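Local atomic coordinates of cellulase (Xanthomonas axonopodis pv. citri, PDB entry 5HOS), a protein that probably hydrolyses internal beta-1,4-glucosidic bonds of cellulose and related glucans, as an endoglucanase of glycosyl hydrolase family 5. Residues Gly249-Leu260 with Met287-Trp298; Trp301-Trp309 with Tyr314-Ala322. All coordinates share one frame; numbering follows the deposited sequence.

Contact 1 of 2, residues Gly249-Leu260 with Met287-Trp298; sequences GVERLRSFTEWL and MLGYMESNSDVW
Tyr290 is a knob pressed between Val250, Leu253, Arg254 and Thr257 of the neighbouring helix. Its CG lies anti to the backbone N (chi1 180°), which extends the ring across the groove until OH comes 3.5 Å from Arg254 CA. Val250 CG1 packs obliquely against CD1, while Thr257 OG1 meets the ring edge in its plane. The Arg254 guanidinium, turned steeply against the ring, offers one face to Tyr290 CE1; NH1 borders the ring edge, and the long chain, bent at chi3, packs CG against the hydroxyl while its charge stays at the exposed rim. Leu253 CB lies obliquely against the Tyr290 ring, while its CD1 fits tightly at 3.4 Å from Met287 CG, and Gly249, without a side chain, lets Met287 SD approach its CA. In this family 5 (beta/alpha)8 barrel the helices 248-262 and 278-293 are successive outer helices; the axes of 249-260 and 287-293 are inclined by 30°. Thr257 suits the buried interface because OG1 does double duty: it donates to Leu253 O of its own helix and accepts from Trp298 NE1 at 2.9 Å, near the indole plane. The indole's far end reaches Phe256, CH2 to CE2 3.5 Å, with ring planes at 54°. Val297 CB packs 3.9 Å from Leu260 CB.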
loop_
_atom_site.group_PDB
_atom_site.type_symbol
_atom_site.label_atom_id
_atom_site.label_comp_id
_atom_site.label_asym_id
_atom_site.label_seq_id
_atom_site.Cartn_x
_atom_site.Cartn_y
_atom_site.Cartn_z
ATOM N N GLY A 249 -7.885 -1.843 17.173
ATOM C CA GLY A 249 -7.954 -1.534 15.749
ATOM C C GLY A 249 -8.978 -0.457 15.466
ATOM O O GLY A 249 -8.664 0.580 14.881
ATOM N N VAL A 250 -10.198 -0.700 15.927
ATOM C CA VAL A 250 -11.304 0.247 15.772
ATOM C C VAL A 250 -10.922 1.609 16.375
ATOM O O VAL A 250 -11.105 2.657 15.741
ATOM C CB VAL A 250 -12.589 -0.291 16.446
ATOM C CG1 VAL A 250 -13.675 0.779 16.521
ATOM C CG2 VAL A 250 -13.101 -1.517 15.699
ATOM N N GLU A 251 -10.371 1.572 17.583
ATOM C CA GLU A 251 -9.974 2.787 18.294
ATOM C C GLU A 251 -8.919 3.605 17.554
ATOM O O GLU A 251 -8.990 4.830 17.556
ATOM C CB GLU A 251 -9.469 2.442 19.688
ATOM C CG GLU A 251 -10.588 2.005 20.626
ATOM C CD GLU A 251 -10.099 1.168 21.792
ATOM O OE1 GLU A 251 -8.893 1.191 22.106
ATOM O OE2 GLU A 251 -10.935 0.475 22.397
ATOM N N ARG A 252 -7.961 2.923 16.926
ATOM C CA ARG A 252 -6.888 3.586 16.177
ATOM C C ARG A 252 -7.284 4.039 14.774
ATOM O O ARG A 252 -6.539 4.812 14.161
ATOM C CB ARG A 252 -5.641 2.705 16.130
ATOM C CG ARG A 252 -4.942 2.636 17.476
ATOM C CD ARG A 252 -3.770 1.688 17.443
ATOM N NE ARG A 252 -3.034 1.649 18.707
ATOM C CZ ARG A 252 -2.062 0.778 18.989
ATOM N NH1 ARG A 252 -1.692 -0.140 18.102
ATOM N NH2 ARG A 252 -1.455 0.816 20.172
ATOM N N LEU A 253 -8.426 3.556 14.272
ATOM C CA LEU A 253 -9.022 4.059 13.026
ATOM C C LEU A 253 -10.039 5.176 13.221
ATOM O O LEU A 253 -10.349 5.891 12.262
ATOM C CB LEU A 253 -9.692 2.928 12.225
ATOM C CG LEU A 253 -8.808 1.797 11.684
ATOM C CD1 LEU A 253 -9.598 0.915 10.726
ATOM C CD2 LEU A 253 -7.545 2.311 10.996
ATOM N N ARG A 254 -10.556 5.347 14.435
ATOM C CA ARG A 254 -11.730 6.212 14.628
ATOM C C ARG A 254 -11.529 7.686 14.212
ATOM O O ARG A 254 -12.329 8.217 13.433
ATOM C CB ARG A 254 -12.244 6.128 16.068
ATOM C CG ARG A 254 -13.637 6.709 16.239
ATOM C CD ARG A 254 -14.159 6.518 17.659
ATOM N NE ARG A 254 -14.539 5.134 17.958
ATOM C CZ ARG A 254 -15.625 4.507 17.491
ATOM N NH1 ARG A 254 -16.489 5.107 16.660
ATOM N NH2 ARG A 254 -15.849 3.250 17.853
ATOM N N SER A 255 -10.496 8.355 14.725
ATOM C CA SER A 255 -10.324 9.788 14.402
ATOM C C SER A 255 -9.998 9.988 12.917
ATOM O O SER A 255 -10.530 10.899 12.290
ATOM C CB SER A 255 -9.316 10.495 15.319
ATOM O OG SER A 255 -8.012 9.969 15.209
ATOM N N PHE A 256 -9.183 9.106 12.343
ATOM C CA PHE A 256 -8.900 9.149 10.900
ATOM C C PHE A 256 -10.180 9.033 10.075
ATOM O O PHE A 256 -10.375 9.775 9.103
ATOM C CB PHE A 256 -7.903 8.052 10.522
ATOM C CG PHE A 256 -7.515 8.053 9.070
ATOM C CD1 PHE A 256 -6.800 9.110 8.525
ATOM C CD2 PHE A 256 -7.876 6.997 8.239
ATOM C CE1 PHE A 256 -6.448 9.117 7.179
ATOM C CE2 PHE A 256 -7.520 6.991 6.892
ATOM C CZ PHE A 256 -6.810 8.055 6.362
ATOM N N THR A 257 -11.063 8.126 10.493
ATOM C CA THR A 257 -12.339 7.908 9.814
ATOM C C THR A 257 -13.202 9.175 9.793
ATOM O O THR A 257 -13.719 9.569 8.738
ATOM C CB THR A 257 -13.084 6.710 10.439
ATOM O OG1 THR A 257 -12.274 5.530 10.283
ATOM C CG2 THR A 257 -14.418 6.484 9.769
ATOM N N GLU A 258 -13.348 9.829 10.938
ATOM C CA GLU A 258 -14.128 11.072 10.984
ATOM C C GLU A 258 -13.429 12.222 10.224
ATOM O O GLU A 258 -14.098 13.085 9.643
ATOM C CB GLU A 258 -14.447 11.460 12.433
ATOM C CG GLU A 258 -15.449 12.608 12.560
ATOM C CD GLU A 258 -16.779 12.357 11.862
ATOM O OE1 GLU A 258 -17.361 13.343 11.337
ATOM O OE2 GLU A 258 -17.229 11.187 11.832
ATOM N N TRP A 259 -12.096 12.229 10.229
ATOM C CA TRP A 259 -11.327 13.188 9.428
ATOM C C TRP A 259 -11.659 13.017 7.937
ATOM O O TRP A 259 -11.899 14.010 7.241
ATOM C CB TRP A 259 -9.808 13.030 9.658
ATOM C CG TRP A 259 -8.995 14.037 8.890
ATOM C CD1 TRP A 259 -8.628 15.286 9.301
ATOM C CD2 TRP A 259 -8.469 13.881 7.565
ATOM N NE1 TRP A 259 -7.904 15.919 8.316
ATOM C CE2 TRP A 259 -7.789 15.080 7.241
ATOM C CE3 TRP A 259 -8.498 12.839 6.623
ATOM C CZ2 TRP A 259 -7.135 15.267 6.014
ATOM C CZ3 TRP A 259 -7.852 13.030 5.397
ATOM C CH2 TRP A 259 -7.184 14.239 5.107
ATOM N N LEU A 260 -11.679 11.766 7.460
ATOM C CA LEU A 260 -12.042 11.483 6.064
ATOM C C LEU A 260 -13.433 12.030 5.744
ATOM O O LEU A 260 -13.640 12.664 4.706
ATOM C CB LEU A 260 -11.990 9.978 5.765
ATOM C CG LEU A 260 -10.625 9.285 5.714
ATOM C CD1 LEU A 260 -10.846 7.783 5.584
ATOM C CD2 LEU A 260 -9.769 9.784 4.564
ATOM N N MET A 287 -12.054 -4.540 13.461
ATOM C CA MET A 287 -11.542 -3.496 12.567
ATOM C C MET A 287 -12.080 -3.661 11.152
ATOM O O MET A 287 -12.456 -2.682 10.518
ATOM C CB MET A 287 -10.018 -3.485 12.559
ATOM C CG MET A 287 -9.422 -2.237 11.925
ATOM S SD MET A 287 -7.626 -2.137 12.023
ATOM C CE MET A 287 -7.138 -3.861 11.928
ATOM N N LEU A 288 -12.143 -4.898 10.668
ATOM C CA LEU A 288 -12.711 -5.170 9.341
ATOM C C LEU A 288 -14.208 -4.864 9.293
ATOM O O LEU A 288 -14.690 -4.293 8.322
ATOM C CB LEU A 288 -12.430 -6.613 8.914
ATOM C CG LEU A 288 -10.937 -6.952 8.778
ATOM C CD1 LEU A 288 -10.751 -8.447 8.595
ATOM C CD2 LEU A 288 -10.271 -6.187 7.645
ATOM N N GLY A 289 -14.938 -5.225 10.344
ATOM C CA GLY A 289 -16.360 -4.862 10.456
ATOM C C GLY A 289 -16.589 -3.362 10.526
ATOM O O GLY A 289 -17.528 -2.831 9.920
ATOM N N TYR A 290 -15.718 -2.676 11.260
ATOM C CA TYR A 290 -15.783 -1.224 11.380
ATOM C C TYR A 290 -15.650 -0.541 10.013
ATOM O O TYR A 290 -16.423 0.374 9.691
ATOM C CB TYR A 290 -14.720 -0.734 12.374
ATOM C CG TYR A 290 -14.692 0.765 12.566
ATOM C CD1 TYR A 290 -15.558 1.397 13.467
ATOM C CD2 TYR A 290 -13.805 1.555 11.839
ATOM C CE1 TYR A 290 -15.536 2.778 13.633
ATOM C CE2 TYR A 290 -13.772 2.929 12.000
ATOM C CZ TYR A 290 -14.633 3.541 12.893
ATOM O OH TYR A 290 -14.586 4.909 13.023
ATOM N N MET A 291 -14.701 -1.003 9.197
ATOM C CA MET A 291 -14.539 -0.433 7.863
ATOM C C MET A 291 -15.789 -0.658 6.992
ATOM O O MET A 291 -16.225 0.276 6.312
ATOM C CB MET A 291 -13.252 -0.936 7.196
ATOM C CG MET A 291 -11.988 -0.362 7.831
ATOM S SD MET A 291 -10.479 -0.750 6.915
ATOM C CE MET A 291 -10.131 -2.374 7.576
ATOM N N GLU A 292 -16.390 -1.853 7.030
ATOM C CA GLU A 292 -17.635 -2.081 6.246
ATOM C C GLU A 292 -18.817 -1.246 6.766
ATOM O O GLU A 292 -19.621 -0.753 5.972
ATOM C CB GLU A 292 -18.005 -3.578 6.027
ATOM C CG GLU A 292 -17.932 -4.530 7.209
ATOM C CD GLU A 292 -18.593 -5.886 6.934
ATOM O OE1 GLU A 292 -19.831 -5.937 6.778
ATOM O OE2 GLU A 292 -17.882 -6.917 6.895
ATOM N N SER A 293 -18.891 -1.052 8.083
ATOM C CA SER A 293 -19.879 -0.135 8.687
ATOM C C SER A 293 -19.644 1.352 8.382
ATOM O O SER A 293 -20.545 2.167 8.574
ATOM C CB SER A 293 -19.917 -0.322 10.204
ATOM O OG SER A 293 -20.237 -1.661 10.529
ATOM N N ASN A 294 -18.430 1.698 7.954
ATOM C CA ASN A 294 -18.071 3.065 7.570
ATOM C C ASN A 294 -17.566 3.138 6.127
ATOM O O ASN A 294 -16.582 3.820 5.826
ATOM C CB ASN A 294 -17.029 3.592 8.554
ATOM C CG ASN A 294 -17.610 3.812 9.932
ATOM O OD1 ASN A 294 -18.186 4.861 10.197
ATOM N ND2 ASN A 294 -17.474 2.825 10.811
ATOM N N SER A 295 -18.290 2.453 5.238
ATOM C CA SER A 295 -17.945 2.362 3.819
ATOM C C SER A 295 -18.252 3.635 3.018
ATOM O O SER A 295 -17.904 3.704 1.849
ATOM C CB SER A 295 -18.657 1.163 3.173
ATOM O OG SER A 295 -20.073 1.325 3.165
ATOM N N ASP A 296 -18.909 4.629 3.623
ATOM C CA ASP A 296 -19.010 5.955 2.999
ATOM C C ASP A 296 -17.619 6.585 2.814
ATOM O O ASP A 296 -17.399 7.348 1.876
ATOM C CB ASP A 296 -19.962 6.894 3.771
ATOM C CG ASP A 296 -19.495 7.189 5.189
ATOM O OD1 ASP A 296 -19.005 6.272 5.877
ATOM O OD2 ASP A 296 -19.634 8.345 5.631
ATOM N N VAL A 297 -16.673 6.238 3.689
ATOM C CA VAL A 297 -15.296 6.722 3.547
ATOM C C VAL A 297 -14.269 5.620 3.264
ATOM O O VAL A 297 -13.353 5.857 2.508
ATOM C CB VAL A 297 -14.855 7.590 4.745
ATOM C CG1 VAL A 297 -15.777 8.795 4.887
ATOM C CG2 VAL A 297 -14.808 6.800 6.042
ATOM N N TRP A 298 -14.417 4.433 3.847
ATOM C CA TRP A 298 -13.467 3.344 3.590
ATOM C C TRP A 298 -13.780 2.653 2.267
ATOM O O TRP A 298 -14.907 2.201 2.054
ATOM C CB TRP A 298 -13.442 2.345 4.742
ATOM C CG TRP A 298 -12.770 2.899 5.962
ATOM C CD1 TRP A 298 -13.376 3.328 7.110
ATOM C CD2 TRP A 298 -11.364 3.114 6.144
ATOM N NE1 TRP A 298 -12.431 3.777 8.006
ATOM C CE2 TRP A 298 -11.191 3.669 7.435
ATOM C CE3 TRP A 298 -10.233 2.892 5.342
ATOM C CZ2 TRP A 298 -9.930 3.987 7.951
ATOM C CZ3 TRP A 298 -8.977 3.220 5.849
ATOM C CH2 TRP A 298 -8.837 3.763 7.144
#

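Contact 2 of 2, residues Trp301-Trp309 with Tyr314-Ala322; sequences WSWWAAGAW and YPFNVQPDA
Beyond the corner at Trp304, where a cis peptide bond leads into Ala305, the backbone of 301-309 is joined to the irregular 314-322 by Val318 N donating to Ala305 O (3.1 Å) and a weak bond from Ala305 N to Phe316 O. This is the end of the eighth strand, 298-306, of a (beta/alpha)8 barrel, met by the loop that leads to helix 330-341; within that loop the chain makes a type I turn from Tyr314 to Asn317. Phe316 O is also gripped by the indole of Trp303: NE1 donates at 2.8 Å, in the carbonyl plane and close to the ring plane. Tryptophan suits this place because one group supplies both an N-H for a buried carbonyl and apolar ring carbons, which Val318 approaches obliquely with both methyls, CG2 lying 3.5 Å from Trp303 CD1. CG2 also touches Ala306 CB, whose small size lets the chains come close.

Trp304 and Tyr314 cross at about a right angle. The hydroxyl lies at the indole edge, in its plane, but the bond from NE1 to OH is weak and bent (124°). Trp310 stacks on the Tyr314 ring.

Gln319 bends at chi2 (75°), which folds its amide back along Gly307. There OE1 accepts from Gly307 N at 2.9 Å, with the donor above the carbonyl plane, and NE2 faces Ala308. Gly307 adopts a positive phi (129°) at which a CB would crowd the preceding carbonyl. Asn317 forms an Asx turn, its OD1 accepting from Gln319 N at the base of the side chain that bonds Gly307. The other end of its amide reaches across through one water, which accepts from Asn317 ND2 at 3.0 Å and donates to Gly307 O at 2.8 Å.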
loop_
_atom_site.group_PDB
_atom_site.type_symbol
_atom_site.label_atom_id
_atom_site.label_comp_id
_atom_site.label_asym_id
_atom_site.label_seq_id
_atom_site.Cartn_x
_atom_site.Cartn_y
_atom_site.Cartn_z
ATOM N N TRP A 301 -8.932 -2.294 1.637
ATOM C CA TRP A 301 -7.826 -2.673 2.518
ATOM C C TRP A 301 -6.975 -3.763 1.909
ATOM O O TRP A 301 -7.423 -4.486 1.024
ATOM C CB TRP A 301 -8.324 -3.097 3.902
ATOM C CG TRP A 301 -9.448 -4.141 3.966
ATOM C CD1 TRP A 301 -10.757 -3.890 4.238
ATOM C CD2 TRP A 301 -9.338 -5.571 3.836
ATOM N NE1 TRP A 301 -11.479 -5.053 4.259
ATOM C CE2 TRP A 301 -10.635 -6.105 4.021
ATOM C CE3 TRP A 301 -8.280 -6.451 3.570
ATOM C CZ2 TRP A 301 -10.905 -7.483 3.944
ATOM C CZ3 TRP A 301 -8.552 -7.825 3.499
ATOM C CH2 TRP A 301 -9.852 -8.321 3.691
ATOM N N SER A 302 -5.732 -3.860 2.385
ATOM C CA SER A 302 -4.817 -4.908 1.956
ATOM C C SER A 302 -3.889 -5.285 3.108
ATOM O O SER A 302 -3.179 -4.442 3.666
ATOM C CB SER A 302 -4.030 -4.527 0.677
ATOM O OG SER A 302 -3.409 -3.250 0.759
ATOM N N TRP A 303 -3.973 -6.559 3.481
ATOM C CA TRP A 303 -3.219 -7.152 4.583
ATOM C C TRP A 303 -1.726 -7.190 4.300
ATOM O O TRP A 303 -1.311 -7.463 3.167
ATOM C CB TRP A 303 -3.733 -8.584 4.783
ATOM C CG TRP A 303 -2.985 -9.435 5.747
ATOM C CD1 TRP A 303 -1.881 -10.204 5.492
ATOM C CD2 TRP A 303 -3.312 -9.639 7.115
ATOM N NE1 TRP A 303 -1.492 -10.864 6.633
ATOM C CE2 TRP A 303 -2.361 -10.544 7.643
ATOM C CE3 TRP A 303 -4.325 -9.150 7.954
ATOM C CZ2 TRP A 303 -2.393 -10.965 8.973
ATOM C CZ3 TRP A 303 -4.356 -9.567 9.276
ATOM C CH2 TRP A 303 -3.398 -10.464 9.771
ATOM N N TRP A 304 -0.921 -6.929 5.330
ATOM C CA TRP A 304 0.525 -7.121 5.263
ATOM C C TRP A 304 0.844 -8.351 6.126
ATOM O O TRP A 304 0.644 -8.293 7.338
ATOM C CB TRP A 304 1.287 -5.899 5.801
ATOM C CG TRP A 304 2.766 -6.085 5.662
ATOM C CD1 TRP A 304 3.595 -6.735 6.526
ATOM C CD2 TRP A 304 3.582 -5.665 4.564
ATOM N NE1 TRP A 304 4.881 -6.738 6.041
ATOM C CE2 TRP A 304 4.902 -6.095 4.834
ATOM C CE3 TRP A 304 3.327 -4.978 3.374
ATOM C CZ2 TRP A 304 5.965 -5.840 3.965
ATOM C CZ3 TRP A 304 4.384 -4.729 2.505
ATOM C CH2 TRP A 304 5.687 -5.165 2.802
ATOM N N ALA A 305 1.332 -9.458 5.561
ATOM C CA ALA A 305 1.620 -9.654 4.125
ATOM C C ALA A 305 1.641 -11.138 3.807
ATOM O O ALA A 305 1.506 -11.969 4.691
ATOM C CB ALA A 305 2.964 -9.043 3.762
ATOM N N ALA A 306 1.802 -11.447 2.524
ATOM C CA ALA A 306 2.151 -12.779 2.067
ATOM C C ALA A 306 3.334 -12.642 1.097
ATOM O O ALA A 306 3.925 -11.567 0.970
ATOM C CB ALA A 306 0.949 -13.446 1.416
ATOM N N GLY A 307 3.675 -13.726 0.416
ATOM C CA GLY A 307 4.868 -13.779 -0.422
ATOM C C GLY A 307 5.654 -15.010 -0.032
ATOM O O GLY A 307 5.641 -15.425 1.131
ATOM N N ALA A 308 6.348 -15.582 -1.008
ATOM C CA ALA A 308 6.963 -16.900 -0.856
ATOM C C ALA A 308 8.202 -16.946 0.050
ATOM O O ALA A 308 8.585 -18.035 0.495
ATOM C CB ALA A 308 7.298 -17.475 -2.232
ATOM N N TRP A 309 8.829 -15.797 0.323
ATOM C CA TRP A 309 10.115 -15.770 1.044
ATOM C C TRP A 309 10.067 -15.302 2.504
ATOM O O TRP A 309 11.122 -15.109 3.114
ATOM C CB TRP A 309 11.148 -14.952 0.245
ATOM C CG TRP A 309 11.654 -15.628 -1.026
ATOM C CD1 TRP A 309 11.337 -16.881 -1.492
ATOM C CD2 TRP A 309 12.600 -15.087 -1.959
ATOM N NE1 TRP A 309 12.010 -17.135 -2.663
ATOM C CE2 TRP A 309 12.799 -16.057 -2.969
ATOM C CE3 TRP A 309 13.295 -13.876 -2.038
ATOM C CZ2 TRP A 309 13.660 -15.844 -4.055
ATOM C CZ3 TRP A 309 14.160 -13.665 -3.113
ATOM C CH2 TRP A 309 14.333 -14.647 -4.107
ATOM N N TYR A 314 7.613 -15.221 10.972
ATOM C CA TYR A 314 6.957 -13.945 10.691
ATOM C C TYR A 314 5.466 -13.993 11.076
ATOM O O TYR A 314 4.696 -14.732 10.456
ATOM C CB TYR A 314 7.120 -13.517 9.231
ATOM C CG TYR A 314 6.729 -12.076 9.037
ATOM C CD1 TYR A 314 7.416 -11.059 9.703
ATOM C CD2 TYR A 314 5.660 -11.721 8.212
ATOM C CE1 TYR A 314 7.050 -9.728 9.553
ATOM C CE2 TYR A 314 5.291 -10.394 8.046
ATOM C CZ TYR A 314 5.985 -9.401 8.720
ATOM O OH TYR A 314 5.617 -8.088 8.561
ATOM N N PRO A 315 5.059 -13.196 12.095
ATOM C CA PRO A 315 3.713 -13.367 12.668
ATOM C C PRO A 315 2.540 -13.003 11.762
ATOM O O PRO A 315 1.430 -13.494 11.993
ATOM C CB PRO A 315 3.733 -12.461 13.903
ATOM C CG PRO A 315 4.744 -11.416 13.599
ATOM C CD PRO A 315 5.789 -12.086 12.747
ATOM N N PHE A 316 2.773 -12.166 10.751
ATOM C CA PHE A 316 1.686 -11.714 9.871
ATOM C C PHE A 316 1.609 -12.473 8.553
ATOM O O PHE A 316 0.779 -12.139 7.704
ATOM C CB PHE A 316 1.823 -10.215 9.565
ATOM C CG PHE A 316 1.992 -9.338 10.778
ATOM C CD1 PHE A 316 1.264 -9.563 11.940
ATOM C CD2 PHE A 316 2.859 -8.253 10.740
ATOM C CE1 PHE A 316 1.413 -8.742 13.046
ATOM C CE2 PHE A 316 3.004 -7.420 11.841
ATOM C CZ PHE A 316 2.284 -7.665 13.000
ATOM N N ASN A 317 2.448 -13.491 8.374
ATOM C CA ASN A 317 2.534 -14.187 7.089
ATOM C C ASN A 317 1.290 -15.017 6.805
ATOM O O ASN A 317 0.977 -15.937 7.558
ATOM C CB ASN A 317 3.776 -15.083 7.038
ATOM C CG ASN A 317 3.991 -15.708 5.668
ATOM O OD1 ASN A 317 3.459 -15.235 4.649
ATOM N ND2 ASN A 317 4.767 -16.784 5.632
ATOM N N VAL A 318 0.590 -14.706 5.711
ATOM C CA VAL A 318 -0.586 -15.497 5.304
ATOM C C VAL A 318 -0.332 -16.272 4.008
ATOM O O VAL A 318 -1.265 -16.758 3.379
ATOM C CB VAL A 318 -1.891 -14.666 5.244
ATOM C CG1 VAL A 318 -2.301 -14.242 6.645
ATOM C CG2 VAL A 318 -1.768 -13.456 4.327
ATOM N N GLN A 319 0.937 -16.406 3.629
ATOM C CA GLN A 319 1.336 -17.322 2.554
ATOM C C GLN A 319 0.985 -18.742 3.004
ATOM O O GLN A 319 1.342 -19.122 4.126
ATOM C CB GLN A 319 2.850 -17.247 2.312
ATOM C CG GLN A 319 3.350 -18.022 1.100
ATOM C CD GLN A 319 3.026 -17.334 -0.213
ATOM O OE1 GLN A 319 2.383 -16.285 -0.238
ATOM N NE2 GLN A 319 3.484 -17.914 -1.311
ATOM N N PRO A 320 0.301 -19.529 2.140
ATOM C CA PRO A 320 0.033 -20.920 2.532
ATOM C C PRO A 320 1.327 -21.698 2.780
ATOM O O PRO A 320 2.373 -21.361 2.212
ATOM C CB PRO A 320 -0.763 -21.500 1.349
ATOM C CG PRO A 320 -0.739 -20.484 0.269
ATOM C CD PRO A 320 -0.275 -19.179 0.829
ATOM N N ASP A 321 1.257 -22.707 3.645
ATOM C CA ASP A 321 2.439 -23.511 3.991
ATOM C C ASP A 321 2.825 -24.479 2.853
ATOM O O ASP A 321 2.177 -24.506 1.806
ATOM C CB ASP A 321 2.243 -24.235 5.343
ATOM C CG ASP A 321 1.168 -25.330 5.313
ATOM O OD1 ASP A 321 0.768 -25.810 4.236
ATOM O OD2 ASP A 321 0.726 -25.727 6.409
ATOM N N ALA A 322 3.869 -25.280 3.072
ATOM C CA ALA A 322 4.353 -26.250 2.065
ATOM C C ALA A 322 3.313 -27.274 1.575
ATOM O O ALA A 322 3.459 -27.816 0.481
ATOM C CB ALA A 322 5.586 -26.975 2.593
HETATM O O HOH W 1 6.238 -17.355 3.097
#

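The two contacts lie in series along the chain, contact 1 closing before contact 2 opens, with centres about 24 Å apart. Contact 1 joins helices 248-262 and 278-293 on the outside of the barrel and ends at the start of strand 298-306; contact 2 takes up the later part of that same strand and the loop that follows it in the chain. They meet where Leu288 and Met291 of helix 278-293 pack on Trp301, Leu288 CD2 lying 3.6 Å from Trp301 CE2. Together they span the last beta/alpha units: strand 298-306 pairs with strands 267-273 and 29-34, so it closes the barrel that forms the scaffold of this glucanase.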